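Local atomic coordinates of putative phosphatase/phosphodiesterase MPN_349 (Mycoplasma pneumoniae M129, PDB entry 1T71), a protein that binds iron(III) ions at a two-metal site and probably acts as a phosphatase or phosphodiesterase, possibly on 2',3'-cyclic nucleotides. Residues F157-E160 with E164-A167. Numbering follows the deposited sequence.
Sequences FHAE and EKNA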
# COMPACT_ATOMS: atom_id res chain seq x y z
N PHE A 157 1.43 -2.96 6.57
CA PHE A 157 1.52 -2.12 7.77
C PHE A 157 1.71 -0.68 7.33
O PHE A 157 2.80 -0.28 6.91
CB PHE A 157 2.71 -2.57 8.63
CG PHE A 157 2.73 -1.97 10.01
CD1 PHE A 157 3.95 -1.67 10.63
CD2 PHE A 157 1.55 -1.69 10.70
CE1 PHE A 157 3.98 -1.11 11.91
CE2 PHE A 157 1.57 -1.13 11.98
CZ PHE A 157 2.79 -0.83 12.59
N HIS A 158 0.64 0.10 7.43
CA HIS A 158 0.65 1.50 7.03
C HIS A 158 1.15 2.34 8.20
O HIS A 158 0.36 2.75 9.06
CB HIS A 158 -0.76 1.92 6.62
CG HIS A 158 -0.79 3.00 5.59
ND1 HIS A 158 -1.21 4.28 5.87
CD2 HIS A 158 -0.43 2.99 4.29
CE1 HIS A 158 -1.11 5.02 4.78
NE2 HIS A 158 -0.64 4.26 3.80
N ALA A 159 2.46 2.59 8.23
CA ALA A 159 3.06 3.35 9.33
C ALA A 159 4.05 4.41 8.85
O ALA A 159 4.56 4.34 7.73
CB ALA A 159 3.75 2.40 10.30
N GLU A 160 4.33 5.36 9.73
CA GLU A 160 5.21 6.48 9.40
C GLU A 160 6.69 6.28 9.73
O GLU A 160 7.56 6.60 8.93
CB GLU A 160 4.71 7.74 10.11
CG GLU A 160 4.74 9.00 9.27
CD GLU A 160 6.13 9.52 9.05
OE1 GLU A 160 6.32 10.38 8.17
OE2 GLU A 160 7.05 9.06 9.76
N GLU A 164 9.12 2.07 14.15
CA GLU A 164 7.93 1.27 14.41
C GLU A 164 7.83 0.14 13.39
O GLU A 164 7.45 -0.98 13.72
CB GLU A 164 6.64 2.11 14.34
CG GLU A 164 5.43 1.32 14.85
CD GLU A 164 4.10 2.05 14.74
OE1 GLU A 164 3.12 1.57 15.36
OE2 GLU A 164 4.02 3.09 14.05
N LYS A 165 8.20 0.44 12.15
CA LYS A 165 8.15 -0.55 11.07
C LYS A 165 9.06 -1.75 11.36
O LYS A 165 8.64 -2.90 11.26
CB LYS A 165 8.58 0.10 9.75
CG LYS A 165 7.55 -0.03 8.63
CD LYS A 165 6.52 1.08 8.66
CE LYS A 165 7.07 2.36 8.04
NZ LYS A 165 7.07 2.33 6.54
N ASN A 166 10.31 -1.47 11.72
CA ASN A 166 11.24 -2.54 12.00
C ASN A 166 10.96 -3.26 13.32
O ASN A 166 11.28 -4.44 13.46
CB ASN A 166 12.66 -1.98 11.94
CG ASN A 166 13.12 -1.76 10.51
OD1 ASN A 166 13.60 -2.69 9.86
ND2 ASN A 166 12.95 -0.54 10.01
N ALA A 167 10.35 -2.56 14.28
CA ALA A 167 10.02 -3.20 15.54
C ALA A 167 8.92 -4.22 15.23
O ALA A 167 8.89 -5.32 15.78
CB ALA A 167 9.51 -2.18 16.54
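The carboxylate of Glu164 meets Phe157 and Ala159 with one oxygen each, and both oxygens are also hydrogen-bonded from the 126-127 loop: OE1 by the backbone N of Thr126, OE2 by the hydroxyl of Ser127. The contact joins strand 152-158 to helix 162-172 within a beta-alpha-beta unit of the calcineurin-like metallophosphoesterase fold, where the strand ends at His158, a ligand of one iron, with Phe157 and Ala159 on either side of it in sequence. Glu164 OE1 lies 3.7 Å from Phe157 CZ, at the ring edge and near its plane, and OE2 is 3.8 Å from Ala159 CB. The carboxylate is turned 80° from the ring plane, so it stands across the ring edge rather than lying parallel to the ring. With CG anti to the backbone N (chi1 -170°) and the chain extended beyond it, Glu164 reaches back from the helix to the strand end. The backbone O of Glu164 also meets the ring edge in plane, 3.9 Å from Phe157 CE1. Ala159 CB lies over one face, 3.9 Å above the ring plane and offset toward the rim, and Phe168 stacks with the same ring. Since Ser127 OG also bonds Glu160 N, one hydroxyl ties the helix carboxylate to the backbone following the metal ligand. Lys165 is bent at chi2, chi3 and chi4, which brings its aliphatic part alongside Ala159, while NZ is hydrogen-bonded to Thr202 O. Packing is tight here: Lys165 CD approaches Ala159 CB to 3.5 Å, and Lys165 CE lies 3.2 Å from Ala159 O.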